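Importin subunit beta-1 (Saccharomyces cerevisiae, PDB 5OWU) carries proteins into the nucleus together with importin alpha, the subunit that recognises the classical nuclear localization signal of the cargo. Local coordinates at residues A[56-61]-A[109-114]; A[254-259]-A[315-320]; A[332-337]-A[383-388]; A[604-609]-A[617-622]. All blocks are in the same frame, centred on the assembly; numbering follows the deposited sequence.

Interaction 1 of 4, residues A[56-61]-A[109-114]; sequences EGRILA and PRIANA
I59 and I111 meet between two helices that run nearly side by side, with 11° between their directions. The axes of the two segments come within 9.2 Å. I59 has CG1 anti to the carbonyl carbon (chi1 -66°), and its CD1 ends 3.7 Å from CB of R110. The two side chains cross at about a right angle, so the isoleucine tip lies against the start of the arginine chain. CG2 of I59, the other branch, packs on CB of A114 at 4.2 Å. I111 sends CD1 between I59 and R58. That methyl touches CG1 of I59 and sits over one face of the R58 guanidinium, offset toward its rim, with R58 NE 3.5 Å from I111 CD1. The R58 chain is bent at chi3, which places NE beside this methyl; NE is also hydrogen-bonded to L48 O. NH1 of R110 has CG of E56 at the guanidinium edge, 4.1 Å away. E56 and R110 make no direct bond. A water bridges them instead, donating to E56 OE2 at 2.9 Å and accepting from R110 NH2 at 3.0 Å. This water lies in the guanidinium plane, near the solvent-exposed ends of E56 and R110. The packing joins helix 55-67 of HEAT repeat 2 to helix 109-126 of HEAT repeat 3. Near-parallel stacking of equivalent helices from successive repeats is characteristic of a HEAT-repeat solenoid.

Interaction 2 of 4, residues A[254-259]-A[315-320]; sequences LYYTFM and YNFALS
The rings of Y256 and Y315 lie with planes 17° apart but slid past each other, so they barely overlap. Their centroids are 5.5 Å apart, and the closest carbons are Y256 CE2 and Y315 CD2. The backbone N of Y315 lies at the edge of the Y256 ring, in its plane. The Y315 ring has O of Y256 and C of T257 at its own edge. F317 comes to Y256 obliquely, with planes at 59°, and CE2 of F317 is 3.7 Å from CE1 of Y256. One face of the F317 ring carries CB of Y315, and its CZ reaches the backbone of M259. The three rings form an aromatic cluster. It ties the 3-10 segment 256-258, which follows HEAT repeat 6, to the start of helix 317-332 in HEAT repeat 8. Helix 280-306 lies against it, with I300 on Y256 and I293 on F317. Y315 donates both hydrogen bonds that cross. Y315 N donates to Y256 OH at 2.9 Å, and Y315 OH donates to T257 O at 2.8 Å, tilted 23° from the carbonyl plane. The hydroxyl of Y256 is also hydrogen-bonded to E297 OE2, and the same carboxylate oxygen bonds F317 N. A phenylalanine in place of Y256 would probably leave Y315 N and E297 without their hydroxyl partner. An aromatic side chain of another protein meets the F317 ring edge-to-face.

Interaction 3 of 4, residues A[332-337]-A[383-388]; sequences LLTRQN and WRNREA
L333 touches the helix with CB, which lies 3.7 Å from CB of A388. Its carbonyl oxygen is joined to E387 OE1 by one water that donates to both. T334 follows within a type I turn from L332 to R335. Its CG2 is anti to the carbonyl carbon and packs on the same A388 methyl, while T334 O takes a weak bond from R384 NH1. The Q336 chain is bent at chi2 (92°), and the amide NE2 gives two bonds, both near the amide plane. One goes to E387 OE1 at 2.7 Å, on the anti side but 34° out of the carboxylate plane. E387 OE2 is hydrogen-bonded to T430 OG1. The other NE2 bond reaches R384 O at 3.0 Å on a lone pair. R384 answers with an end-on grip on Q336 O, NH1 at 2.7 Å and NH2 at 3.0 Å. Both nitrogens stand above the carbonyl plane, on the same face. NH1 also bonds Q336 OE1 weakly. An alanine in place of R384 removes all these donors, and the loop would probably be freer to move off the helix. N337 sets its O at the edge of the W383 ring, near CH2. The segment 332-337 leaves helix 317-332 in HEAT repeat 8 and lies against the start of helix 383-395 in repeat 9. Helix 347-362 touches L333, and helix 425-442 packs against W383 and E387.

Interaction 4 of 4, residues A[604-609]-A[617-622]; sequences RLLEKK and DVFYAI
L606 and V618 meet in the core of HEAT repeat 14, where helix 595-607 packs on helix 615-629. These are the paired helices of one repeat, joined by a short connection. All five residues that touch are buried, and no hydrogen bond crosses between the two segments. L606 makes three of the four residue contacts. One of them is a methyl-to-ring contact. CE1 of F619 is 3.9 Å from CD2 of L606, and the two side chains cross at about a right angle. Neighbouring helices extend the apolar core. L577 of helix 563-586 packs on V618, the ring of F640 meets that of F619, and Y643 lies on L606. F640 and Y643 both belong to helix 637-649, and helix 655-669 adds A659 against F619. The remaining contacts are aliphatic. V618 has CG1 anti to the backbone N (chi1 176°) and divides its two methyls between the leucines. CG1 of V618 lies 3.7 Å from CD2 of L606 and also touches its CG. That one leucine methyl therefore touches both V618 and F619. CG2 of V618 meets CB of L605 at 3.9 Å and then CD1 of the same leucine. Both leucines cross the valine obliquely. L606 and I622 reach toward each other tip to tip, CD1 of L606 lying 4.0 Å from CD1 of I622.

Overall arrangement
The four contacts follow one another along the chain, each closing before the next opens. They sample an all-helical solenoid of 19 HEAT repeats. Interaction 1 joins repeats 2 and 3, interaction 2 joins the residues just after repeat 6 to repeat 8, interaction 3 joins repeats 8 and 9, and interaction 4 lies within repeat 14. Helix 317-332 links two of them: interaction 2 uses its start and interaction 3 the loop after it. Their centres are about 30 Å apart. The other pairs lie about 43 to 54 Å apart, and none touch. Interactions 2 and 4 are on opposite sides of the chain's centre. Packing thus occurs within a repeat, between successive repeats and across an intervening one.

Interaction 1 of 4, residues A[56-61]-A[109-114]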
# COMPACT_ATOMS: atom_id res chain seq x y z
N GLU A 56 -4.68 31.85 17.09
CA GLU A 56 -3.98 31.15 16.02
C GLU A 56 -2.48 31.36 16.10
O GLU A 56 -1.72 30.46 15.73
CB GLU A 56 -4.50 31.61 14.67
CG GLU A 56 -5.88 31.09 14.36
CD GLU A 56 -6.39 31.65 13.06
OE1 GLU A 56 -5.70 31.47 12.04
OE2 GLU A 56 -7.47 32.27 13.08
N GLY A 57 -2.04 32.53 16.56
CA GLY A 57 -0.62 32.76 16.74
C GLY A 57 -0.03 31.93 17.86
O GLY A 57 1.11 31.47 17.77
N ARG A 58 -0.79 31.73 18.94
CA ARG A 58 -0.33 30.90 20.05
C ARG A 58 -0.22 29.43 19.62
O ARG A 58 0.79 28.75 19.88
CB ARG A 58 -1.28 31.05 21.23
CG ARG A 58 -1.50 32.50 21.69
CD ARG A 58 -2.64 32.62 22.69
NE ARG A 58 -2.43 31.79 23.87
CZ ARG A 58 -3.29 31.66 24.87
NH1 ARG A 58 -4.45 32.31 24.85
NH2 ARG A 58 -3.01 30.86 25.89
N ILE A 59 -1.27 28.93 18.97
CA ILE A 59 -1.25 27.58 18.42
C ILE A 59 -0.07 27.43 17.46
O ILE A 59 0.67 26.44 17.50
CB ILE A 59 -2.60 27.28 17.74
CG1 ILE A 59 -3.71 27.25 18.80
CG2 ILE A 59 -2.56 25.95 16.98
CD1 ILE A 59 -5.07 27.71 18.30
N LEU A 60 0.13 28.43 16.59
CA LEU A 60 1.23 28.37 15.64
C LEU A 60 2.58 28.34 16.35
O LEU A 60 3.48 27.60 15.94
CB LEU A 60 1.15 29.56 14.69
CG LEU A 60 2.31 29.74 13.71
CD1 LEU A 60 2.34 28.62 12.68
CD2 LEU A 60 2.23 31.10 13.02
N ALA A 61 2.74 29.13 17.41
CA ALA A 61 3.98 29.08 18.18
C ALA A 61 4.29 27.66 18.63
O ALA A 61 5.39 27.13 18.38
CB ALA A 61 3.88 30.01 19.39
N PRO A 109 -9.65 24.45 24.29
CA PRO A 109 -9.15 23.13 23.84
C PRO A 109 -8.12 23.18 22.73
O PRO A 109 -7.33 22.23 22.59
CB PRO A 109 -10.43 22.40 23.38
CG PRO A 109 -11.42 23.46 23.12
CD PRO A 109 -11.10 24.57 24.08
N ARG A 110 -8.10 24.24 21.91
CA ARG A 110 -7.09 24.34 20.86
C ARG A 110 -5.71 24.62 21.45
O ARG A 110 -4.69 24.09 20.96
CB ARG A 110 -7.47 25.43 19.87
CG ARG A 110 -8.70 25.11 19.03
CD ARG A 110 -8.72 25.95 17.76
NE ARG A 110 -9.37 27.24 17.96
CZ ARG A 110 -9.13 28.32 17.22
NH1 ARG A 110 -8.24 28.30 16.24
NH2 ARG A 110 -9.78 29.44 17.48
N ILE A 111 -5.65 25.46 22.49
CA ILE A 111 -4.41 25.68 23.21
C ILE A 111 -3.95 24.38 23.85
O ILE A 111 -2.77 24.01 23.76
CB ILE A 111 -4.60 26.78 24.28
CG1 ILE A 111 -4.90 28.13 23.63
CG2 ILE A 111 -3.38 26.87 25.21
CD1 ILE A 111 -3.77 28.70 22.79
N ALA A 112 -4.88 23.67 24.49
CA ALA A 112 -4.56 22.42 25.16
C ALA A 112 -4.02 21.38 24.18
O ALA A 112 -3.07 20.66 24.49
CB ALA A 112 -5.80 21.89 25.87
N ASN A 113 -4.64 21.27 23.00
CA ASN A 113 -4.17 20.33 21.99
C ASN A 113 -2.77 20.68 21.50
O ASN A 113 -1.87 19.82 21.44
CB ASN A 113 -5.16 20.31 20.82
CG ASN A 113 -4.93 19.14 19.87
OD1 ASN A 113 -4.74 18.01 20.31
ND2 ASN A 113 -4.94 19.41 18.58
N ALA A 114 -2.55 21.95 21.13
CA ALA A 114 -1.20 22.34 20.69
C ALA A 114 -0.18 22.05 21.78
O ALA A 114 0.91 21.51 21.51
CB ALA A 114 -1.19 23.82 20.32
O HOH W 1 -9.20 31.03 15.06

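Interaction 2 of 4, residues A[254-259]-A[315-320]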
# COMPACT_ATOMS: atom_id res chain seq x y z
N LEU A 254 -1.13 -7.36 17.45
CA LEU A 254 0.21 -7.24 18.02
C LEU A 254 0.55 -8.34 19.02
O LEU A 254 1.71 -8.75 19.12
CB LEU A 254 0.35 -5.89 18.72
CG LEU A 254 0.50 -4.66 17.84
CD1 LEU A 254 0.55 -3.42 18.72
CD2 LEU A 254 1.75 -4.77 16.98
N TYR A 255 -0.43 -8.80 19.78
CA TYR A 255 -0.22 -9.74 20.87
C TYR A 255 -1.09 -10.98 20.69
O TYR A 255 -1.58 -11.54 21.67
CB TYR A 255 -0.48 -9.07 22.21
CG TYR A 255 0.42 -7.88 22.46
CD1 TYR A 255 1.77 -8.07 22.74
CD2 TYR A 255 -0.07 -6.58 22.40
CE1 TYR A 255 2.61 -6.99 22.96
CE2 TYR A 255 0.77 -5.49 22.63
CZ TYR A 255 2.11 -5.71 22.90
OH TYR A 255 2.96 -4.65 23.12
N TYR A 256 -1.31 -11.39 19.44
CA TYR A 256 -2.02 -12.63 19.14
C TYR A 256 -1.60 -13.75 20.09
O TYR A 256 -2.46 -14.46 20.62
CB TYR A 256 -1.76 -13.04 17.68
CG TYR A 256 -2.48 -14.30 17.25
CD1 TYR A 256 -3.77 -14.26 16.73
CD2 TYR A 256 -1.87 -15.55 17.38
CE1 TYR A 256 -4.43 -15.43 16.34
CE2 TYR A 256 -2.52 -16.71 17.00
CZ TYR A 256 -3.79 -16.65 16.48
OH TYR A 256 -4.42 -17.82 16.11
N THR A 257 -0.29 -13.89 20.33
CA THR A 257 0.21 -15.04 21.07
C THR A 257 -0.38 -15.15 22.46
O THR A 257 -0.35 -16.24 23.05
CB THR A 257 1.74 -14.97 21.16
OG1 THR A 257 2.26 -16.22 21.65
CG2 THR A 257 2.20 -13.84 22.07
N PHE A 258 -0.93 -14.07 23.01
CA PHE A 258 -1.48 -14.06 24.36
C PHE A 258 -3.00 -14.11 24.40
O PHE A 258 -3.58 -14.00 25.48
CB PHE A 258 -1.01 -12.80 25.11
CG PHE A 258 0.47 -12.71 25.30
CD1 PHE A 258 1.14 -13.59 26.14
CD2 PHE A 258 1.20 -11.71 24.67
CE1 PHE A 258 2.51 -13.49 26.33
CE2 PHE A 258 2.57 -11.60 24.86
CZ PHE A 258 3.22 -12.49 25.68
N MET A 259 -3.67 -14.29 23.26
CA MET A 259 -5.11 -14.09 23.22
C MET A 259 -5.94 -15.34 23.51
O MET A 259 -7.16 -15.22 23.69
CB MET A 259 -5.52 -13.55 21.86
CG MET A 259 -5.05 -12.11 21.63
SD MET A 259 -5.79 -10.93 22.78
CE MET A 259 -4.47 -10.72 23.98
N TYR A 315 -3.62 -20.50 16.88
CA TYR A 315 -4.60 -21.12 17.75
C TYR A 315 -5.87 -21.51 17.01
O TYR A 315 -6.77 -22.10 17.62
CB TYR A 315 -4.94 -20.19 18.91
CG TYR A 315 -3.76 -19.85 19.78
CD1 TYR A 315 -3.03 -20.84 20.42
CD2 TYR A 315 -3.37 -18.53 19.96
CE1 TYR A 315 -1.94 -20.53 21.22
CE2 TYR A 315 -2.28 -18.21 20.76
CZ TYR A 315 -1.57 -19.21 21.38
OH TYR A 315 -0.49 -18.89 22.17
N ASN A 316 -5.99 -21.17 15.72
CA ASN A 316 -7.12 -21.60 14.90
C ASN A 316 -8.44 -21.11 15.48
O ASN A 316 -9.43 -21.85 15.55
CB ASN A 316 -7.12 -23.13 14.76
CG ASN A 316 -5.91 -23.64 14.00
OD1 ASN A 316 -5.59 -23.16 12.92
ND2 ASN A 316 -5.22 -24.62 14.58
N PHE A 317 -8.47 -19.84 15.89
CA PHE A 317 -9.70 -19.24 16.41
C PHE A 317 -10.82 -19.29 15.37
O PHE A 317 -11.96 -19.66 15.69
CB PHE A 317 -9.44 -17.78 16.81
CG PHE A 317 -8.52 -17.62 18.00
CD1 PHE A 317 -8.70 -18.38 19.14
CD2 PHE A 317 -7.50 -16.69 17.97
CE1 PHE A 317 -7.87 -18.22 20.23
CE2 PHE A 317 -6.65 -16.52 19.06
CZ PHE A 317 -6.84 -17.29 20.19
N ALA A 318 -10.52 -18.87 14.14
CA ALA A 318 -11.55 -18.80 13.11
C ALA A 318 -12.07 -20.19 12.78
O ALA A 318 -13.29 -20.42 12.76
CB ALA A 318 -10.98 -18.13 11.86
N LEU A 319 -11.17 -21.14 12.53
CA LEU A 319 -11.58 -22.50 12.17
C LEU A 319 -12.55 -23.06 13.20
O LEU A 319 -13.64 -23.54 12.85
CB LEU A 319 -10.35 -23.39 12.04
CG LEU A 319 -10.59 -24.81 11.55
CD1 LEU A 319 -11.07 -24.79 10.12
CD2 LEU A 319 -9.33 -25.65 11.66
N SER A 320 -12.19 -22.99 14.48
CA SER A 320 -13.02 -23.56 15.54
C SER A 320 -14.37 -22.87 15.64
O SER A 320 -15.35 -23.50 16.07
CB SER A 320 -12.30 -23.46 16.88
OG SER A 320 -11.01 -24.05 16.83

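Interaction 3 of 4, residues A[332-337]-A[383-388]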
# COMPACT_ATOMS: atom_id res chain seq x y z
N LEU A 332 -25.64 -10.77 8.11
CA LEU A 332 -25.31 -9.37 7.88
C LEU A 332 -25.30 -9.02 6.40
O LEU A 332 -25.44 -7.84 6.06
CB LEU A 332 -23.96 -9.02 8.49
CG LEU A 332 -23.87 -9.05 10.02
CD1 LEU A 332 -22.43 -8.82 10.47
CD2 LEU A 332 -24.81 -8.01 10.64
N LEU A 333 -25.16 -10.01 5.52
CA LEU A 333 -25.14 -9.70 4.09
C LEU A 333 -26.44 -9.07 3.59
O LEU A 333 -26.43 -8.43 2.53
CB LEU A 333 -24.85 -10.96 3.27
CG LEU A 333 -23.47 -11.59 3.50
CD1 LEU A 333 -23.34 -12.85 2.67
CD2 LEU A 333 -22.36 -10.60 3.15
N THR A 334 -27.56 -9.23 4.30
CA THR A 334 -28.84 -8.70 3.83
C THR A 334 -29.10 -7.27 4.30
O THR A 334 -30.25 -6.81 4.23
CB THR A 334 -30.00 -9.60 4.28
OG1 THR A 334 -30.03 -9.68 5.71
CG2 THR A 334 -29.85 -10.99 3.68
N ARG A 335 -28.08 -6.57 4.76
CA ARG A 335 -28.20 -5.17 5.17
C ARG A 335 -27.57 -4.24 4.14
O ARG A 335 -26.91 -3.26 4.49
CB ARG A 335 -27.59 -4.96 6.55
CG ARG A 335 -28.22 -5.81 7.63
CD ARG A 335 -27.66 -5.46 9.00
NE ARG A 335 -28.08 -6.40 10.04
CZ ARG A 335 -27.84 -6.24 11.34
NH1 ARG A 335 -27.17 -5.17 11.77
NH2 ARG A 335 -28.25 -7.14 12.21
N GLN A 336 -27.78 -4.52 2.85
CA GLN A 336 -27.33 -3.61 1.81
C GLN A 336 -28.15 -2.32 1.85
O GLN A 336 -29.11 -2.17 2.61
CB GLN A 336 -27.45 -4.26 0.43
CG GLN A 336 -27.05 -5.73 0.35
CD GLN A 336 -28.23 -6.67 0.55
OE1 GLN A 336 -29.11 -6.41 1.37
NE2 GLN A 336 -28.25 -7.78 -0.19
N ASN A 337 -27.78 -1.37 0.99
CA ASN A 337 -28.49 -0.10 0.87
C ASN A 337 -29.57 -0.20 -0.21
O ASN A 337 -29.31 -0.71 -1.30
CB ASN A 337 -27.50 1.02 0.54
CG ASN A 337 -26.23 0.92 1.35
OD1 ASN A 337 -26.26 0.59 2.54
ND2 ASN A 337 -25.10 1.21 0.71
N TRP A 383 -35.11 -9.26 -2.96
CA TRP A 383 -33.87 -9.08 -3.70
C TRP A 383 -32.66 -9.09 -2.77
O TRP A 383 -31.58 -9.53 -3.17
CB TRP A 383 -33.90 -7.78 -4.51
CG TRP A 383 -33.80 -6.51 -3.69
CD1 TRP A 383 -34.84 -5.73 -3.26
CD2 TRP A 383 -32.60 -5.87 -3.23
NE1 TRP A 383 -34.36 -4.65 -2.55
CE2 TRP A 383 -32.99 -4.71 -2.52
CE3 TRP A 383 -31.24 -6.17 -3.33
CZ2 TRP A 383 -32.07 -3.86 -1.92
CZ3 TRP A 383 -30.32 -5.32 -2.74
CH2 TRP A 383 -30.74 -4.18 -2.05
N ARG A 384 -32.83 -8.63 -1.53
CA ARG A 384 -31.71 -8.60 -0.60
C ARG A 384 -31.18 -10.00 -0.33
O ARG A 384 -29.97 -10.21 -0.17
CB ARG A 384 -32.12 -7.93 0.71
CG ARG A 384 -32.44 -6.45 0.59
CD ARG A 384 -32.95 -5.94 1.93
NE ARG A 384 -32.98 -4.49 2.02
CZ ARG A 384 -31.92 -3.73 2.28
NH1 ARG A 384 -30.72 -4.28 2.45
NH2 ARG A 384 -32.04 -2.42 2.37
N ASN A 385 -32.08 -10.99 -0.28
CA ASN A 385 -31.67 -12.36 0.01
C ASN A 385 -31.00 -13.02 -1.19
O ASN A 385 -30.02 -13.75 -1.03
CB ASN A 385 -32.88 -13.16 0.48
CG ASN A 385 -33.39 -12.69 1.83
OD1 ASN A 385 -34.09 -11.68 1.93
ND2 ASN A 385 -33.02 -13.40 2.89
N ARG A 386 -31.50 -12.77 -2.40
CA ARG A 386 -30.83 -13.31 -3.59
C ARG A 386 -29.45 -12.69 -3.77
O ARG A 386 -28.47 -13.40 -4.05
CB ARG A 386 -31.70 -13.09 -4.82
CG ARG A 386 -33.14 -13.60 -4.68
CD ARG A 386 -33.86 -13.71 -6.02
NE ARG A 386 -34.05 -12.41 -6.67
CZ ARG A 386 -35.00 -11.54 -6.34
NH1 ARG A 386 -35.84 -11.81 -5.35
NH2 ARG A 386 -35.10 -10.39 -6.99
N GLU A 387 -29.35 -11.36 -3.62
CA GLU A 387 -28.05 -10.70 -3.72
C GLU A 387 -27.10 -11.25 -2.67
O GLU A 387 -25.94 -11.57 -2.97
CB GLU A 387 -28.21 -9.19 -3.57
CG GLU A 387 -26.97 -8.39 -3.98
CD GLU A 387 -25.90 -8.34 -2.90
OE1 GLU A 387 -26.21 -8.62 -1.72
OE2 GLU A 387 -24.73 -8.02 -3.23
N ALA A 388 -27.58 -11.39 -1.43
CA ALA A 388 -26.76 -12.00 -0.38
C ALA A 388 -26.30 -13.39 -0.79
O ALA A 388 -25.15 -13.77 -0.53
CB ALA A 388 -27.54 -12.05 0.93
O HOH W 2 -24.66 -8.78 0.52

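Interaction 4 of 4, residues A[604-609]-A[617-622]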
# COMPACT_ATOMS: atom_id res chain seq x y z
N ARG A 604 -0.40 15.94 -32.78
CA ARG A 604 -1.57 16.78 -32.58
C ARG A 604 -2.01 16.75 -31.13
O ARG A 604 -2.21 17.80 -30.50
CB ARG A 604 -2.70 16.35 -33.53
CG ARG A 604 -2.47 16.81 -34.97
CD ARG A 604 -3.42 16.14 -35.93
NE ARG A 604 -4.82 16.39 -35.58
CZ ARG A 604 -5.85 15.76 -36.14
NH1 ARG A 604 -5.65 14.83 -37.06
NH2 ARG A 604 -7.09 16.05 -35.75
N LEU A 605 -2.09 15.54 -30.55
CA LEU A 605 -2.46 15.44 -29.15
C LEU A 605 -1.48 16.19 -28.26
O LEU A 605 -1.88 16.78 -27.25
CB LEU A 605 -2.54 13.97 -28.74
CG LEU A 605 -3.72 13.21 -29.34
CD1 LEU A 605 -3.53 11.71 -29.16
CD2 LEU A 605 -5.03 13.66 -28.69
N LEU A 606 -0.20 16.18 -28.62
CA LEU A 606 0.80 16.87 -27.81
C LEU A 606 0.69 18.38 -27.96
O LEU A 606 1.06 19.11 -27.03
CB LEU A 606 2.21 16.41 -28.19
CG LEU A 606 2.64 14.99 -27.78
CD1 LEU A 606 4.05 14.71 -28.26
CD2 LEU A 606 2.55 14.79 -26.27
N GLU A 607 0.19 18.87 -29.09
CA GLU A 607 0.07 20.31 -29.28
C GLU A 607 -1.26 20.86 -28.80
O GLU A 607 -1.45 22.08 -28.78
CB GLU A 607 0.27 20.68 -30.76
CG GLU A 607 1.73 20.73 -31.17
CD GLU A 607 2.54 21.75 -30.37
OE1 GLU A 607 1.93 22.55 -29.63
OE2 GLU A 607 3.79 21.74 -30.47
N LYS A 608 -2.19 19.98 -28.42
CA LYS A 608 -3.45 20.42 -27.84
C LYS A 608 -3.22 21.29 -26.62
O LYS A 608 -2.25 21.12 -25.88
CB LYS A 608 -4.29 19.20 -27.43
CG LYS A 608 -5.38 18.84 -28.41
CD LYS A 608 -6.13 17.59 -27.97
CE LYS A 608 -6.51 17.60 -26.49
NZ LYS A 608 -7.29 16.39 -26.11
N LYS A 609 -4.15 22.21 -26.38
CA LYS A 609 -4.21 22.87 -25.09
C LYS A 609 -4.60 21.85 -24.02
O LYS A 609 -5.38 20.92 -24.27
CB LYS A 609 -5.21 24.02 -25.10
CG LYS A 609 -5.33 24.72 -23.75
CD LYS A 609 -6.20 25.96 -23.78
CE LYS A 609 -6.27 26.58 -22.38
NZ LYS A 609 -4.93 27.01 -21.89
N ASP A 617 0.08 9.35 -21.46
CA ASP A 617 -0.40 8.24 -22.28
C ASP A 617 0.05 8.38 -23.73
O ASP A 617 0.29 7.36 -24.41
CB ASP A 617 -1.92 8.16 -22.19
CG ASP A 617 -2.39 7.91 -20.76
OD1 ASP A 617 -1.81 7.03 -20.09
OD2 ASP A 617 -3.32 8.60 -20.31
N VAL A 618 0.20 9.61 -24.22
CA VAL A 618 0.73 9.81 -25.57
C VAL A 618 2.17 9.34 -25.63
O VAL A 618 2.59 8.70 -26.60
CB VAL A 618 0.60 11.29 -25.99
CG1 VAL A 618 1.25 11.50 -27.35
CG2 VAL A 618 -0.86 11.71 -26.03
N PHE A 619 2.96 9.67 -24.61
CA PHE A 619 4.35 9.23 -24.57
C PHE A 619 4.44 7.72 -24.49
O PHE A 619 5.33 7.11 -25.10
CB PHE A 619 5.07 9.87 -23.38
CG PHE A 619 5.76 11.15 -23.73
CD1 PHE A 619 5.03 12.29 -24.04
CD2 PHE A 619 7.14 11.22 -23.73
CE1 PHE A 619 5.68 13.47 -24.37
CE2 PHE A 619 7.79 12.40 -24.05
CZ PHE A 619 7.05 13.53 -24.37
N TYR A 620 3.54 7.08 -23.74
CA TYR A 620 3.51 5.62 -23.70
C TYR A 620 3.27 5.05 -25.10
O TYR A 620 3.92 4.08 -25.51
CB TYR A 620 2.43 5.14 -22.73
CG TYR A 620 2.87 5.11 -21.27
CD1 TYR A 620 4.04 4.47 -20.89
CD2 TYR A 620 2.10 5.72 -20.28
CE1 TYR A 620 4.44 4.43 -19.57
CE2 TYR A 620 2.50 5.69 -18.95
CZ TYR A 620 3.67 5.05 -18.60
OH TYR A 620 4.08 5.01 -17.29
N ALA A 621 2.35 5.65 -25.86
CA ALA A 621 2.07 5.13 -27.19
C ALA A 621 3.21 5.42 -28.16
O ALA A 621 3.53 4.60 -29.03
CB ALA A 621 0.76 5.71 -27.71
N ILE A 622 3.83 6.59 -28.03
CA ILE A 622 4.99 6.91 -28.87
C ILE A 622 6.12 5.94 -28.58
O ILE A 622 6.77 5.43 -29.49
CB ILE A 622 5.43 8.37 -28.64
CG1 ILE A 622 4.36 9.33 -29.19
CG2 ILE A 622 6.78 8.63 -29.30
CD1 ILE A 622 4.63 10.78 -28.91